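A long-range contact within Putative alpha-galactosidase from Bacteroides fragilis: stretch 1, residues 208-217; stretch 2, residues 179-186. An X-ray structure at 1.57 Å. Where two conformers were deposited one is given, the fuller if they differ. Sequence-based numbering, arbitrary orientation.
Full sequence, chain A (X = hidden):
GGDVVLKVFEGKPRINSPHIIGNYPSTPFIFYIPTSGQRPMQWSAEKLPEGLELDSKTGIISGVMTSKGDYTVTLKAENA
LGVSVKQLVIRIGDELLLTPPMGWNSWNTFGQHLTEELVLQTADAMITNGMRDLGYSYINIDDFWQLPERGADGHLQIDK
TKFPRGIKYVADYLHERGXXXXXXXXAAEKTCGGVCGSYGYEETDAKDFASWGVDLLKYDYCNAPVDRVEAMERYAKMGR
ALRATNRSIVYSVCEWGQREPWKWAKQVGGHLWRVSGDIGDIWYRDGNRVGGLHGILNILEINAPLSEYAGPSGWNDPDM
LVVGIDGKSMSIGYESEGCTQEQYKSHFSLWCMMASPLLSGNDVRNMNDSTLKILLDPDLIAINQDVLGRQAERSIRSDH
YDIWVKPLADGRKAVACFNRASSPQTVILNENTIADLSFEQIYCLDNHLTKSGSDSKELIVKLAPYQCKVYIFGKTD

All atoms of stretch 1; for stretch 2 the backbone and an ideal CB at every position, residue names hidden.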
# COMPACT_ATOMS: atom_id res chain seq x y z
N ASP A 208 -12.00 8.81 19.84
CA ASP A 208 -12.18 10.02 19.04
C ASP A 208 -11.94 9.72 17.56
O ASP A 208 -12.75 10.10 16.71
CB ASP A 208 -11.25 11.15 19.51
CG ASP A 208 -11.76 11.87 20.75
OD1 ASP A 208 -12.94 11.69 21.15
OD2 ASP A 208 -10.98 12.65 21.33
N PHE A 209 -10.84 9.02 17.26
CA PHE A 209 -10.55 8.66 15.88
C PHE A 209 -11.73 7.91 15.26
O PHE A 209 -12.15 8.22 14.13
CB PHE A 209 -9.27 7.81 15.76
CG PHE A 209 -8.02 8.48 16.26
CD1 PHE A 209 -7.88 9.87 16.23
CD2 PHE A 209 -6.97 7.72 16.76
CE1 PHE A 209 -6.73 10.47 16.70
CE2 PHE A 209 -5.82 8.32 17.22
CZ PHE A 209 -5.70 9.70 17.19
N ALA A 210 -12.26 6.94 15.99
CA ALA A 210 -13.39 6.15 15.49
C ALA A 210 -14.63 7.02 15.28
O ALA A 210 -15.33 6.89 14.27
CB ALA A 210 -13.70 5.00 16.43
N SER A 211 -14.90 7.94 16.21
CA SER A 211 -16.04 8.85 16.07
C SER A 211 -15.92 9.74 14.83
O SER A 211 -16.94 10.14 14.25
CB SER A 211 -16.24 9.70 17.34
OG SER A 211 -15.31 10.76 17.41
N TRP A 212 -14.69 10.04 14.42
CA TRP A 212 -14.46 10.86 13.24
C TRP A 212 -14.49 10.06 11.94
O TRP A 212 -14.47 10.64 10.86
CB TRP A 212 -13.12 11.58 13.33
CG TRP A 212 -12.98 12.45 14.53
CD1 TRP A 212 -13.98 13.00 15.27
CD2 TRP A 212 -11.75 12.89 15.11
NE1 TRP A 212 -13.45 13.75 16.29
CE2 TRP A 212 -12.08 13.69 16.22
CE3 TRP A 212 -10.40 12.67 14.81
CZ2 TRP A 212 -11.10 14.29 17.02
CZ3 TRP A 212 -9.43 13.26 15.61
CH2 TRP A 212 -9.79 14.05 16.70
N GLY A 213 -14.50 8.73 12.04
CA GLY A 213 -14.52 7.86 10.87
C GLY A 213 -13.15 7.49 10.34
O GLY A 213 -13.01 7.11 9.18
N VAL A 214 -12.13 7.58 11.19
CA VAL A 214 -10.77 7.19 10.82
C VAL A 214 -10.71 5.68 10.52
O VAL A 214 -11.35 4.88 11.21
CB VAL A 214 -9.79 7.57 11.94
CG1 VAL A 214 -8.43 6.91 11.75
CG2 VAL A 214 -9.66 9.08 12.03
N ASP A 215 -9.93 5.34 9.50
CA ASP A 215 -9.79 3.96 9.03
C ASP A 215 -8.38 3.39 9.20
O ASP A 215 -8.17 2.19 9.03
CB ASP A 215 -10.17 3.92 7.55
CG ASP A 215 -11.56 4.45 7.29
OD1 ASP A 215 -12.52 3.82 7.79
OD2 ASP A 215 -11.70 5.50 6.62
N LEU A 216 -7.43 4.25 9.55
CA LEU A 216 -6.03 3.85 9.72
C LEU A 216 -5.36 4.81 10.69
O LEU A 216 -5.59 6.01 10.63
CB LEU A 216 -5.32 3.85 8.36
CG LEU A 216 -3.81 3.55 8.32
CD1 LEU A 216 -3.41 2.93 6.98
CD2 LEU A 216 -2.99 4.80 8.58
N LEU A 217 -4.54 4.25 11.57
CA LEU A 217 -3.69 5.03 12.46
C LEU A 217 -2.24 4.68 12.21
O LEU A 217 -1.86 3.51 12.33
CB LEU A 217 -4.02 4.75 13.92
CG LEU A 217 -3.09 5.42 14.94
CD1 LEU A 217 -3.20 6.94 14.83
CD2 LEU A 217 -3.35 4.95 16.36
N UNK A 179 -12.88 6.18 -0.45
CA UNK A 179 -11.56 6.29 0.17
C UNK A 179 -11.63 6.04 1.66
O UNK A 179 -12.68 6.21 2.29
CB UNK A 179 -10.95 7.67 -0.10
N UNK A 180 -10.49 5.65 2.20
CA UNK A 180 -10.29 5.45 3.63
C UNK A 180 -9.39 6.55 4.17
O UNK A 180 -8.46 6.98 3.49
CB UNK A 180 -9.69 4.07 3.91
N UNK A 181 -9.66 7.00 5.40
CA UNK A 181 -8.92 8.09 6.02
C UNK A 181 -7.91 7.58 7.04
O UNK A 181 -8.27 6.87 7.98
CB UNK A 181 -9.89 9.07 6.69
N UNK A 182 -6.65 7.98 6.87
CA UNK A 182 -5.63 7.73 7.87
C UNK A 182 -5.31 8.96 8.69
O UNK A 182 -5.46 10.09 8.23
CB UNK A 182 -4.36 7.21 7.20
N UNK A 183 -4.88 8.72 9.93
CA UNK A 183 -4.50 9.79 10.83
C UNK A 183 -3.22 9.37 11.53
O UNK A 183 -2.77 8.23 11.37
CB UNK A 183 -5.61 10.10 11.83
N UNK A 184 -2.63 10.29 12.27
CA UNK A 184 -1.30 10.12 12.81
C UNK A 184 -1.28 10.47 14.29
O UNK A 184 -1.84 11.48 14.71
CB UNK A 184 -0.29 10.98 12.04
N UNK A 185 -0.60 9.65 15.08
CA UNK A 185 -0.23 10.04 16.43
C UNK A 185 1.09 9.39 16.80
O UNK A 185 1.80 8.86 15.93
CB UNK A 185 -1.32 9.66 17.43
N UNK A 186 1.45 9.46 18.08
CA UNK A 186 2.76 9.04 18.54
C UNK A 186 2.61 8.46 19.94
O UNK A 186 1.81 8.96 20.74
CB UNK A 186 3.75 10.20 18.52

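At position 179 CA-to-CB points sideways, and an ideal CB finds nothing of stretch 1 within 5.5 Å, so this contact leaves the choice almost free. The deposited residue is F179, whose ring leads away.

Position 180 opens the strand. Its ideal CB, pointing sideways, lies 3.7 Å from D215 OD2. A carboxylate this near disfavours an acidic side chain and tolerates a long neutral or basic one. It is K180, but its chain leads away, and NZ bonds elsewhere in the structure rather than pairing with D215.

At 181 the backbone does the polar work, for any residue except proline: the N of 181 donates to D215 OD2 (2.8 Å), while D215 N donates to the O of 181 (2.7 Å). A weak bond runs from L216 N to the O of 181 (3.2 Å). D215 thus engages both N and O of this residue. The ideal CB, sideways, is 4.6 Å from V214 CA, a setting for a medium aliphatic such as leucine, isoleucine or valine. L181 fills it, its CD2 reaching 4.3 Å from V214 CG2.

Position 182 pairs with L216 in a parallel bridge, CA to CA 4.3 Å. An ideal CB, on the same face of the sheet as the L216 side chain, would come within a tight 3.1 Å of L216 CD2. The phi/psi of -103/151 does not itself call for glycine; the crowding favours it. G182 is found, its CA making a CA-H...O contact with L216 O at 3.3 Å.

Position 183 donates its N to L216 O (2.9 Å), and its CB shares the face of the L217 side chain, 4.2 Å from V214 CG2 and 5.0 Å from F209 CD1. With W212 also within reach of a longer side chain, valine, leucine, isoleucine or methionine would suit. I183 exploits both branches: CG2 sits over the F209 ring face, 3.9 Å from its centroid, and 3.8 Å from both V214 CG1 and L217 CD1, while CD1 extends to the edge of the W212 ring, 4.0 Å from W212 CZ3.

At 184 CB points away, so stretch 1 asks little; Y184 is deposited, its OH bonded elsewhere in the structure.

Position 185 points toward stretch 1, its ideal CB 4.2 Å from L217 CD1 and 4.4 Å from F209 CZ. With both so close, a small side chain is reasonable: alanine, serine, cysteine or threonine. S185 lays its CB against these carbons, while OG bonds elsewhere.

Position 186 points away and is unconstrained here; D186 makes no contact with stretch 1.

Stretch 2 (179-186) FKLGIYSD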
# COMPACT_ATOMS: atom_id res chain seq x y z
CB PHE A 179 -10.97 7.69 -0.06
CG PHE A 179 -10.63 7.98 -1.50
CD1 PHE A 179 -9.59 7.33 -2.14
CD2 PHE A 179 -11.33 8.95 -2.21
CE1 PHE A 179 -9.28 7.61 -3.46
CE2 PHE A 179 -11.02 9.24 -3.52
CZ PHE A 179 -9.99 8.57 -4.15
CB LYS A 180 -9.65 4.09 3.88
CG LYS A 180 -10.49 2.93 3.38
CD LYS A 180 -10.64 1.87 4.46
CE LYS A 180 -11.51 0.72 3.98
NZ LYS A 180 -12.60 1.21 3.10
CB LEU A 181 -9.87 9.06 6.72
CG LEU A 181 -9.17 10.20 7.47
CD1 LEU A 181 -8.41 11.09 6.51
CD2 LEU A 181 -10.17 11.02 8.26
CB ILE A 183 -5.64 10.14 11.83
CG1 ILE A 183 -5.53 11.59 12.32
CG2 ILE A 183 -5.68 9.15 12.99
CD1 ILE A 183 -6.85 12.16 12.75
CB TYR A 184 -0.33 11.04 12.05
CG TYR A 184 1.05 11.15 12.66
CD1 TYR A 184 1.30 12.04 13.69
CD2 TYR A 184 2.11 10.37 12.19
CE1 TYR A 184 2.56 12.14 14.25
CE2 TYR A 184 3.37 10.46 12.75
CZ TYR A 184 3.59 11.36 13.78
OH TYR A 184 4.84 11.48 14.36
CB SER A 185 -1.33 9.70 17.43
OG SER A 185 -1.05 10.30 18.69
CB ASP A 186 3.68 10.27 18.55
CG ASP A 186 5.13 9.94 18.78
OD1 ASP A 186 5.49 9.59 19.92
OD2 ASP A 186 5.92 10.06 17.81
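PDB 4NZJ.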